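Local coordinates for monosaccharide-transporting ATPase (Actinobacillus succinogenes, PDB 5DTE), which binds D-allose between its two domains and probably serves as the periplasmic solute-binding component of a bacterial ABC sugar transporter, at residues A[153-164]-A[216-227]; A[271-282]-A[295-303]. All coordinates share one frame; numbering follows the deposited sequence.

Contact 1. Residues A[153-164]-A[216-227]. With ALL (beta-D-allopyranose), chain E.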
loop_
_atom_site.group_PDB
_atom_site.type_symbol
_atom_site.label_atom_id
_atom_site.label_comp_id
_atom_site.label_asym_id
_atom_site.label_seq_id
_atom_site.Cartn_x
_atom_site.Cartn_y
_atom_site.Cartn_z
ATOM N N ILE A 153 -19.690 -8.652 10.190
ATOM C CA ILE A 153 -19.804 -9.905 10.931
ATOM C C ILE A 153 -20.673 -9.742 12.164
ATOM O O ILE A 153 -20.704 -10.605 13.039
ATOM C CB ILE A 153 -18.438 -10.470 11.343
ATOM C CG1 ILE A 153 -17.720 -9.539 12.320
ATOM C CG2 ILE A 153 -17.608 -10.724 10.122
ATOM C CD1 ILE A 153 -16.757 -10.277 13.271
ATOM N N GLY A 154 -21.389 -8.630 12.221
ATOM C CA GLY A 154 -22.468 -8.480 13.176
ATOM C C GLY A 154 -22.100 -7.782 14.462
ATOM O O GLY A 154 -22.678 -8.092 15.503
ATOM N N LYS A 155 -21.156 -6.839 14.393
ATOM C CA LYS A 155 -20.635 -6.144 15.577
ATOM C C LYS A 155 -20.079 -7.111 16.660
ATOM O O LYS A 155 -19.855 -6.707 17.808
ATOM C CB LYS A 155 -21.735 -5.246 16.171
ATOM C CG LYS A 155 -22.280 -4.188 15.191
ATOM C CD LYS A 155 -23.604 -3.574 15.660
ATOM C CE LYS A 155 -23.792 -2.137 15.137
ATOM N NZ LYS A 155 -25.047 -1.939 14.333
ATOM N N LYS A 156 -19.831 -8.371 16.276
ATOM C CA LYS A 156 -19.559 -9.452 17.229
ATOM C C LYS A 156 -18.795 -10.605 16.580
ATOM O O LYS A 156 -19.032 -10.939 15.413
ATOM C CB LYS A 156 -20.873 -9.970 17.819
ATOM C CG LYS A 156 -20.729 -11.020 18.915
ATOM C CD LYS A 156 -22.057 -11.345 19.606
ATOM C CE LYS A 156 -21.917 -12.551 20.534
ATOM N NZ LYS A 156 -20.921 -12.347 21.653
ATOM N N GLY A 157 -17.886 -11.219 17.337
ATOM C CA GLY A 157 -17.142 -12.350 16.823
ATOM C C GLY A 157 -15.695 -12.322 17.249
ATOM O O GLY A 157 -15.323 -11.555 18.140
ATOM N N ASN A 158 -14.877 -13.166 16.632
ATOM C CA ASN A 158 -13.435 -13.123 16.878
ATOM C C ASN A 158 -12.707 -12.879 15.572
ATOM O O ASN A 158 -12.946 -13.582 14.592
ATOM C CB ASN A 158 -12.931 -14.415 17.536
ATOM C CG ASN A 158 -13.689 -14.757 18.805
ATOM O OD1 ASN A 158 -13.472 -14.140 19.848
ATOM N ND2 ASN A 158 -14.580 -15.750 18.726
ATOM N N VAL A 159 -11.830 -11.879 15.558
ATOM C CA VAL A 159 -11.112 -11.506 14.339
ATOM C C VAL A 159 -9.636 -11.866 14.390
ATOM O O VAL A 159 -9.025 -11.895 15.470
ATOM C CB VAL A 159 -11.216 -9.989 14.053
ATOM C CG1 VAL A 159 -12.633 -9.599 13.623
ATOM C CG2 VAL A 159 -10.775 -9.198 15.267
ATOM N N ALA A 160 -9.073 -12.132 13.211
ATOM C CA ALA A 160 -7.638 -12.380 13.073
ATOM C C ALA A 160 -7.015 -11.450 12.040
ATOM O O ALA A 160 -7.503 -11.364 10.922
ATOM C CB ALA A 160 -7.390 -13.806 12.700
ATOM N N ILE A 161 -5.929 -10.775 12.416
ATOM C CA ILE A 161 -5.241 -9.834 11.532
ATOM C C ILE A 161 -4.044 -10.429 10.774
ATOM O O ILE A 161 -3.121 -10.973 11.388
ATOM C CB ILE A 161 -4.742 -8.618 12.334
ATOM C CG1 ILE A 161 -5.919 -7.713 12.688
ATOM C CG2 ILE A 161 -3.680 -7.837 11.558
ATOM C CD1 ILE A 161 -5.509 -6.457 13.414
ATOM N N LEU A 162 -4.048 -10.323 9.447
ATOM C CA LEU A 162 -2.847 -10.674 8.669
ATOM C C LEU A 162 -2.063 -9.396 8.317
ATOM O O LEU A 162 -2.616 -8.450 7.754
ATOM C CB LEU A 162 -3.196 -11.452 7.385
ATOM C CG LEU A 162 -3.780 -12.873 7.433
ATOM C CD1 LEU A 162 -4.520 -13.173 6.143
ATOM C CD2 LEU A 162 -2.738 -13.975 7.704
ATOM N N GLU A 163 -0.773 -9.380 8.639
ATOM C CA GLU A 163 0.033 -8.169 8.496
ATOM C C GLU A 163 1.092 -8.293 7.409
ATOM O O GLU A 163 1.367 -9.385 6.901
ATOM C CB GLU A 163 0.714 -7.837 9.815
ATOM C CG GLU A 163 -0.068 -8.309 11.011
ATOM C CD GLU A 163 0.787 -8.407 12.243
ATOM O OE1 GLU A 163 1.880 -7.799 12.256
ATOM O OE2 GLU A 163 0.379 -9.127 13.180
ATOM N N GLY A 164 1.687 -7.162 7.061
ATOM C CA GLY A 164 2.686 -7.135 6.016
ATOM C C GLY A 164 4.064 -7.420 6.572
ATOM O O GLY A 164 4.187 -7.855 7.722
ATOM N N ASN A 216 -13.407 -20.431 16.235
ATOM C CA ASN A 216 -14.400 -19.405 16.480
ATOM C C ASN A 216 -14.000 -18.101 15.824
ATOM O O ASN A 216 -14.401 -17.017 16.254
ATOM C CB ASN A 216 -14.614 -19.218 17.979
ATOM C CG ASN A 216 -15.294 -20.415 18.616
ATOM O OD1 ASN A 216 -15.980 -21.184 17.940
ATOM N ND2 ASN A 216 -15.123 -20.567 19.926
ATOM N N ILE A 217 -13.210 -18.221 14.768
ATOM C CA ILE A 217 -12.879 -17.074 13.950
ATOM C C ILE A 217 -13.891 -16.930 12.816
ATOM O O ILE A 217 -14.167 -17.900 12.106
ATOM C CB ILE A 217 -11.473 -17.196 13.391
ATOM C CG1 ILE A 217 -10.470 -17.008 14.519
ATOM C CG2 ILE A 217 -11.241 -16.160 12.323
ATOM C CD1 ILE A 217 -9.051 -16.945 14.031
ATOM N N ASN A 218 -14.443 -15.723 12.670
ATOM C CA ASN A 218 -15.513 -15.458 11.704
ATOM C C ASN A 218 -15.221 -14.248 10.815
ATOM O O ASN A 218 -16.053 -13.868 9.987
ATOM C CB ASN A 218 -16.869 -15.258 12.422
ATOM C CG ASN A 218 -16.948 -13.947 13.245
ATOM O OD1 ASN A 218 -15.938 -13.369 13.650
ATOM N ND2 ASN A 218 -18.171 -13.496 13.501
ATOM N N GLY A 219 -14.037 -13.657 10.993
ATOM C CA GLY A 219 -13.623 -12.472 10.253
ATOM C C GLY A 219 -12.110 -12.299 10.137
ATOM O O GLY A 219 -11.380 -12.447 11.126
ATOM N N ILE A 220 -11.630 -11.984 8.932
ATOM C CA ILE A 220 -10.193 -11.811 8.706
ATOM C C ILE A 220 -9.805 -10.472 8.083
ATOM O O ILE A 220 -10.145 -10.162 6.937
ATOM C CB ILE A 220 -9.615 -12.909 7.804
ATOM C CG1 ILE A 220 -9.793 -14.286 8.445
ATOM C CG2 ILE A 220 -8.149 -12.632 7.559
ATOM C CD1 ILE A 220 -9.378 -15.396 7.563
ATOM N N PHE A 221 -9.070 -9.687 8.855
ATOM C CA PHE A 221 -8.560 -8.431 8.385
ATOM C C PHE A 221 -7.189 -8.679 7.816
ATOM O O PHE A 221 -6.303 -9.143 8.537
ATOM C CB PHE A 221 -8.504 -7.426 9.521
ATOM C CG PHE A 221 -7.893 -6.114 9.141
ATOM C CD1 PHE A 221 -8.678 -5.089 8.660
ATOM C CD2 PHE A 221 -6.535 -5.899 9.273
ATOM C CE1 PHE A 221 -8.118 -3.875 8.316
ATOM C CE2 PHE A 221 -5.973 -4.690 8.923
ATOM C CZ PHE A 221 -6.762 -3.678 8.449
ATOM N N ALA A 222 -7.022 -8.382 6.526
ATOM C CA ALA A 222 -5.724 -8.476 5.853
ATOM C C ALA A 222 -5.218 -7.103 5.346
ATOM O O ALA A 222 -5.924 -6.391 4.620
ATOM C CB ALA A 222 -5.810 -9.459 4.708
ATOM N N ALA A 223 -3.986 -6.756 5.708
ATOM C CA ALA A 223 -3.415 -5.430 5.426
ATOM C C ALA A 223 -2.977 -5.151 3.958
ATOM O O ALA A 223 -2.576 -4.004 3.671
ATOM C CB ALA A 223 -2.222 -5.179 6.380
ATOM N N ASN A 224 -2.964 -6.177 3.092
ATOM C CA ASN A 224 -3.145 -5.967 1.671
ATOM C C ASN A 224 -3.982 -6.947 0.923
ATOM O O ASN A 224 -4.292 -8.014 1.408
ATOM C CB ASN A 224 -1.792 -5.741 0.955
ATOM C CG ASN A 224 -1.080 -7.007 0.531
ATOM O OD1 ASN A 224 -1.651 -8.006 0.124
ATOM N ND2 ASN A 224 0.193 -6.841 0.382
ATOM N N ASP A 225 -4.312 -6.525 -0.291
ATOM C CA ASP A 225 -5.139 -7.271 -1.190
ATOM C C ASP A 225 -4.628 -8.672 -1.514
ATOM O O ASP A 225 -5.433 -9.589 -1.694
ATOM C CB ASP A 225 -5.312 -6.489 -2.474
ATOM C CG ASP A 225 -6.686 -5.906 -2.580
ATOM O OD1 ASP A 225 -7.499 -6.210 -1.679
ATOM O OD2 ASP A 225 -6.963 -5.181 -3.554
ATOM N N ASN A 226 -3.316 -8.850 -1.651
ATOM C CA ASN A 226 -2.781 -10.192 -1.875
ATOM C C ASN A 226 -3.054 -11.142 -0.705
ATOM O O ASN A 226 -3.535 -12.252 -0.924
ATOM C CB ASN A 226 -1.275 -10.141 -2.162
ATOM C CG ASN A 226 -0.975 -9.691 -3.564
ATOM O OD1 ASN A 226 -1.786 -9.890 -4.464
ATOM N ND2 ASN A 226 0.188 -9.074 -3.764
ATOM N N MET A 227 -2.757 -10.722 0.526
ATOM C CA MET A 227 -2.972 -11.610 1.675
ATOM C C MET A 227 -4.477 -11.930 1.890
ATOM O O MET A 227 -4.827 -13.003 2.405
ATOM C CB MET A 227 -2.357 -11.007 2.943
ATOM C CG MET A 227 -0.873 -10.721 2.814
ATOM S SD MET A 227 -0.062 -10.113 4.305
ATOM C CE MET A 227 -0.718 -8.461 4.431
HETATM C C1 ALL E . 2.338 -1.176 0.388
HETATM C C2 ALL E . 1.379 -0.615 -0.644
HETATM C C3 ALL E . 0.499 -1.658 -1.227
HETATM C C4 ALL E . 1.254 -2.884 -1.634
HETATM C C5 ALL E . 2.007 -3.400 -0.420
HETATM C C6 ALL E . 2.649 -4.734 -0.628
HETATM O O1 ALL E . 3.292 -0.252 0.740
HETATM O O2 ALL E . 0.543 0.358 0.020
HETATM O O3 ALL E . -0.483 -2.055 -0.220
HETATM O O4 ALL E . 0.346 -3.882 -2.126
HETATM O O5 ALL E . 3.025 -2.409 -0.099
HETATM O O6 ALL E . 3.763 -4.586 -1.483
#
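I161 and F221 are bridged on neighbouring parallel strands, 157-163 and 219-222, whose axes come within 4.7 Å at an angle of 21°. A160 and L162 each bond on both sides: A160 N to G219 O, F221 N to A160 O, L162 N to F221 O (2.7 Å) and A223 N to L162 O. On one side of the sheet I161 CG1 lies 3.9 Å from F221 CD2, the two side chains running alongside each other. Helix 169-182 packs on both through A178. On the other side L162 CD1 meets I220 CG2 at 3.9 Å, and helix 200-213 lies against both. At the start of the strands N158 donates from ND2 to N216 O at 2.8 Å. The acceptor lies close to the N158 amide plane. N218 N bonds to N158 O at 3.2 Å. N218 ND2 donates weakly to K156 O, and OD1 accepts weakly from N158 N. N224 caps the next helix by accepting from M227 N at OD1, 3.0 Å away. N224 ND2 lies 3.4 Å from C6 of the bound beta-D-allopyranose. A sugar site at the C-terminal ends of parallel strands in an alpha/beta domain is characteristic of periplasmic binding proteins.

Contact 2. Residues A[271-282]-A[295-303]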
loop_
_atom_site.group_PDB
_atom_site.type_symbol
_atom_site.label_atom_id
_atom_site.label_comp_id
_atom_site.label_asym_id
_atom_site.label_seq_id
_atom_site.Cartn_x
_atom_site.Cartn_y
_atom_site.Cartn_z
ATOM N N LEU A 271 -6.405 3.917 -5.010
ATOM C CA LEU A 271 -6.265 4.736 -6.214
ATOM C C LEU A 271 -4.805 4.875 -6.669
ATOM O O LEU A 271 -4.250 5.984 -6.714
ATOM C CB LEU A 271 -6.892 6.108 -5.970
ATOM C CG LEU A 271 -8.344 5.922 -5.538
ATOM C CD1 LEU A 271 -8.970 7.238 -5.212
ATOM C CD2 LEU A 271 -9.104 5.246 -6.651
ATOM N N PRO A 272 -4.188 3.741 -7.034
ATOM C CA PRO A 272 -2.747 3.732 -7.295
ATOM C C PRO A 272 -2.371 4.490 -8.569
ATOM O O PRO A 272 -1.221 4.895 -8.720
ATOM C CB PRO A 272 -2.432 2.243 -7.427
ATOM C CG PRO A 272 -3.697 1.639 -7.915
ATOM C CD PRO A 272 -4.817 2.445 -7.342
ATOM N N LYS A 273 -3.328 4.678 -9.473
ATOM C CA LYS A 273 -3.056 5.428 -10.697
ATOM C C LYS A 273 -3.117 6.915 -10.425
ATOM O O LYS A 273 -2.290 7.657 -10.940
ATOM C CB LYS A 273 -4.042 5.058 -11.799
ATOM C CG LYS A 273 -4.210 3.563 -11.991
ATOM C CD LYS A 273 -4.154 3.178 -13.444
ATOM C CE LYS A 273 -4.363 1.690 -13.632
ATOM N NZ LYS A 273 -4.342 1.333 -15.080
ATOM N N LYS A 274 -4.095 7.343 -9.619
ATOM C CA LYS A 274 -4.234 8.748 -9.222
ATOM C C LYS A 274 -3.032 9.200 -8.389
ATOM O O LYS A 274 -2.506 10.304 -8.571
ATOM C CB LYS A 274 -5.519 8.958 -8.437
ATOM C CG LYS A 274 -5.752 10.408 -7.983
ATOM C CD LYS A 274 -7.113 10.557 -7.259
ATOM C CE LYS A 274 -7.283 11.883 -6.489
ATOM N NZ LYS A 274 -7.286 13.076 -7.354
ATOM N N GLN A 275 -2.606 8.336 -7.471
ATOM C CA GLN A 275 -1.399 8.579 -6.695
ATOM C C GLN A 275 -0.202 8.906 -7.584
ATOM O O GLN A 275 0.330 10.016 -7.555
ATOM C CB GLN A 275 -1.060 7.367 -5.841
ATOM C CG GLN A 275 -1.906 7.195 -4.609
ATOM C CD GLN A 275 -1.272 6.227 -3.613
ATOM O OE1 GLN A 275 -0.052 6.022 -3.598
ATOM N NE2 GLN A 275 -2.099 5.635 -2.774
ATOM N N VAL A 276 0.224 7.928 -8.375
ATOM C CA VAL A 276 1.404 8.098 -9.209
ATOM C C VAL A 276 1.167 9.173 -10.272
ATOM O O VAL A 276 2.111 9.755 -10.791
ATOM C CB VAL A 276 1.808 6.773 -9.865
ATOM C CG1 VAL A 276 0.728 6.291 -10.818
ATOM C CG2 VAL A 276 3.159 6.902 -10.561
ATOM N N ALA A 277 -0.095 9.463 -10.579
ATOM C CA ALA A 277 -0.389 10.579 -11.465
ATOM C C ALA A 277 -0.057 11.869 -10.747
ATOM O O ALA A 277 0.642 12.711 -11.301
ATOM C CB ALA A 277 -1.827 10.570 -11.912
ATOM N N ILE A 278 -0.533 12.021 -9.510
ATOM C CA ILE A 278 -0.171 13.199 -8.709
ATOM C C ILE A 278 1.345 13.280 -8.501
ATOM O O ILE A 278 1.913 14.363 -8.547
ATOM C CB ILE A 278 -0.890 13.228 -7.334
ATOM C CG1 ILE A 278 -2.221 13.976 -7.449
ATOM C CG2 ILE A 278 -0.052 13.951 -6.299
ATOM C CD1 ILE A 278 -3.329 13.227 -8.173
ATOM N N ALA A 279 2.006 12.141 -8.306
ATOM C CA ALA A 279 3.464 12.126 -8.208
ATOM C C ALA A 279 4.144 12.784 -9.426
ATOM O O ALA A 279 4.994 13.670 -9.282
ATOM C CB ALA A 279 3.949 10.716 -8.039
ATOM N N ILE A 280 3.750 12.354 -10.622
ATOM C CA ILE A 280 4.272 12.904 -11.874
ATOM C C ILE A 280 3.856 14.361 -12.069
ATOM O O ILE A 280 4.598 15.152 -12.660
ATOM C CB ILE A 280 3.789 12.080 -13.084
ATOM C CG1 ILE A 280 4.252 10.631 -12.952
ATOM C CG2 ILE A 280 4.251 12.704 -14.405
ATOM C CD1 ILE A 280 3.404 9.653 -13.740
ATOM N N GLU A 281 2.668 14.711 -11.574
ATOM C CA GLU A 281 2.183 16.083 -11.666
ATOM C C GLU A 281 2.998 16.976 -10.717
ATOM O O GLU A 281 3.241 18.159 -11.000
ATOM C CB GLU A 281 0.685 16.155 -11.346
ATOM C CG GLU A 281 -0.245 16.209 -12.582
ATOM C CD GLU A 281 -0.481 17.638 -13.110
ATOM O OE1 GLU A 281 -0.053 18.610 -12.438
ATOM O OE2 GLU A 281 -1.106 17.785 -14.191
ATOM N N HIS A 282 3.443 16.377 -9.612
ATOM C CA HIS A 282 4.165 17.082 -8.562
ATOM C C HIS A 282 5.625 17.274 -8.916
ATOM O O HIS A 282 6.232 18.278 -8.552
ATOM C CB HIS A 282 4.053 16.327 -7.236
ATOM C CG HIS A 282 2.860 16.711 -6.422
ATOM N ND1 HIS A 282 2.744 16.401 -5.074
ATOM C CD2 HIS A 282 1.729 17.380 -6.744
ATOM C CE1 HIS A 282 1.603 16.867 -4.617
ATOM N NE2 HIS A 282 0.961 17.465 -5.608
ATOM N N VAL A 295 2.746 17.030 1.882
ATOM C CA VAL A 295 1.989 15.777 1.915
ATOM C C VAL A 295 0.733 15.865 1.053
ATOM O O VAL A 295 0.053 16.875 1.046
ATOM C CB VAL A 295 1.563 15.403 3.339
ATOM C CG1 VAL A 295 0.997 13.975 3.377
ATOM C CG2 VAL A 295 2.728 15.540 4.287
ATOM N N TYR A 296 0.427 14.805 0.320
ATOM C CA TYR A 296 -0.821 14.745 -0.432
ATOM C C TYR A 296 -1.364 13.326 -0.273
ATOM O O TYR A 296 -0.734 12.335 -0.678
ATOM C CB TYR A 296 -0.611 15.146 -1.909
ATOM C CG TYR A 296 -1.798 14.956 -2.837
ATOM C CD1 TYR A 296 -2.548 16.047 -3.290
ATOM C CD2 TYR A 296 -2.162 13.679 -3.279
ATOM C CE1 TYR A 296 -3.641 15.865 -4.146
ATOM C CE2 TYR A 296 -3.242 13.485 -4.120
ATOM C CZ TYR A 296 -3.974 14.574 -4.555
ATOM O OH TYR A 296 -5.034 14.336 -5.402
ATOM N N TYR A 297 -2.527 13.262 0.365
ATOM C CA TYR A 297 -3.283 12.041 0.604
ATOM C C TYR A 297 -4.462 11.959 -0.361
ATOM O O TYR A 297 -5.408 12.738 -0.239
ATOM C CB TYR A 297 -3.824 12.001 2.036
ATOM C CG TYR A 297 -2.844 11.688 3.145
ATOM C CD1 TYR A 297 -1.876 10.708 2.992
ATOM C CD2 TYR A 297 -2.907 12.365 4.362
ATOM C CE1 TYR A 297 -0.985 10.412 4.017
ATOM C CE2 TYR A 297 -2.017 12.085 5.388
ATOM C CZ TYR A 297 -1.056 11.105 5.207
ATOM O OH TYR A 297 -0.177 10.802 6.221
ATOM N N VAL A 298 -4.401 11.024 -1.309
ATOM C CA VAL A 298 -5.548 10.677 -2.140
ATOM C C VAL A 298 -6.647 10.170 -1.207
ATOM O O VAL A 298 -6.340 9.650 -0.122
ATOM C CB VAL A 298 -5.164 9.620 -3.218
ATOM C CG1 VAL A 298 -6.282 8.647 -3.480
ATOM C CG2 VAL A 298 -4.781 10.301 -4.499
ATOM N N ASP A 299 -7.911 10.356 -1.587
ATOM C CA ASP A 299 -9.013 9.868 -0.756
ATOM C C ASP A 299 -9.509 8.489 -1.185
ATOM O O ASP A 299 -10.147 8.344 -2.223
ATOM C CB ASP A 299 -10.156 10.886 -0.749
ATOM C CG ASP A 299 -9.773 12.167 -0.021
ATOM O OD1 ASP A 299 -9.099 12.063 1.028
ATOM O OD2 ASP A 299 -10.129 13.268 -0.498
ATOM N N PRO A 300 -9.222 7.470 -0.360
ATOM C CA PRO A 300 -9.493 6.062 -0.672
ATOM C C PRO A 300 -10.979 5.769 -0.787
ATOM O O PRO A 300 -11.782 6.521 -0.247
ATOM C CB PRO A 300 -8.889 5.323 0.523
ATOM C CG PRO A 300 -8.986 6.310 1.637
ATOM C CD PRO A 300 -8.713 7.635 1.011
ATOM N N VAL A 301 -11.335 4.693 -1.482
ATOM C CA VAL A 301 -12.726 4.270 -1.573
ATOM C C VAL A 301 -12.877 2.966 -0.820
ATOM O O VAL A 301 -12.024 2.094 -0.937
ATOM C CB VAL A 301 -13.197 4.052 -3.034
ATOM C CG1 VAL A 301 -14.696 4.100 -3.109
ATOM C CG2 VAL A 301 -12.593 5.083 -3.968
ATOM N N VAL A 302 -13.957 2.840 -0.044
ATOM C CA VAL A 302 -14.353 1.561 0.563
ATOM C C VAL A 302 -15.189 0.725 -0.406
ATOM O O VAL A 302 -16.334 1.067 -0.684
ATOM C CB VAL A 302 -15.165 1.762 1.847
ATOM C CG1 VAL A 302 -15.555 0.425 2.408
ATOM C CG2 VAL A 302 -14.357 2.530 2.868
ATOM N N VAL A 303 -14.617 -0.362 -0.921
ATOM C CA VAL A 303 -15.251 -1.123 -1.994
ATOM C C VAL A 303 -15.937 -2.400 -1.505
ATOM O O VAL A 303 -15.298 -3.423 -1.255
ATOM C CB VAL A 303 -14.239 -1.495 -3.079
ATOM C CG1 VAL A 303 -14.922 -2.269 -4.178
ATOM C CG2 VAL A 303 -13.638 -0.270 -3.638
#
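I278 and Y296 form the apolar centre of this contact between helix 272-282 and the segment 295-303. I278 CG2 stands over one face of the Y296 ring, 3.9 Å from the ring centroid, in a CH-pi contact. The same isoleucine brings CG1 to 3.4 Å from Y296 CZ, so both branches meet the tyrosine. Y296 CG is anti to its own backbone N (chi1 173°), and this carries the ring toward the helix. A second aromatic contact comes from H282. Its edge is directed at the face of Y296 in an offset edge-to-face pair. The centroids are 5.7 Å apart and the planes meet at 81°. I278 CG2 also lies over the centre of the H282 ring and so touches both rings.

The strand at 295-297 is weakly bonded and runs roughly antiparallel to the helix, at 154°. It lies at the border of the six-stranded parallel sheet, beside strand 132-135. Helix 272-287 packs on this sheet through I278 and H282, which both touch V134. After V298 the chain leaves this sheet and joins strand 267-269 through 301-303. It is one of the crossing segments that join the two lobes of a periplasmic binding protein.

V298 adds further apolar packing. Its two methyls are divided between L271, at the N-cap position, and K274 in the helix. CG1 meets L271 CD1 at 3.5 Å, and CG2 lies 3.6 Å from K274 CE. L271 CD1 also approaches V301 CG2, at 4.4 Å. The CG, CD and CE carbons of K274 all run past V298 CG2.

Polar contact is slight. K274 NZ gives a weak hydrogen bond to Y296 OH at 3.2 Å, with the lysine chain bent at its last torsion. Q275 sends NE2 to Q270 O, while its CG brushes V298 CG2.

Overall arrangement
Contacts 1 and 2 lie on opposite sides of the chain's centre and do not touch. Their centres are 26 Å apart, and their nearest atoms about 8 Å. Contact 1 belongs to the four-stranded sheet of one lobe. Contact 2 joins a helix of the other lobe to a segment that crosses between the lobes. The bound allose sits between the two lobes. Contact 1 supplies N224 to the pocket, whereas in contact 2 the side chain of Q275 is about 7 Å from the sugar. Q270, the partner of the Q275 amide, is itself a pocket residue. D225 of contact 1 bonds to T267, whose backbone pairs with V303 of contact 2.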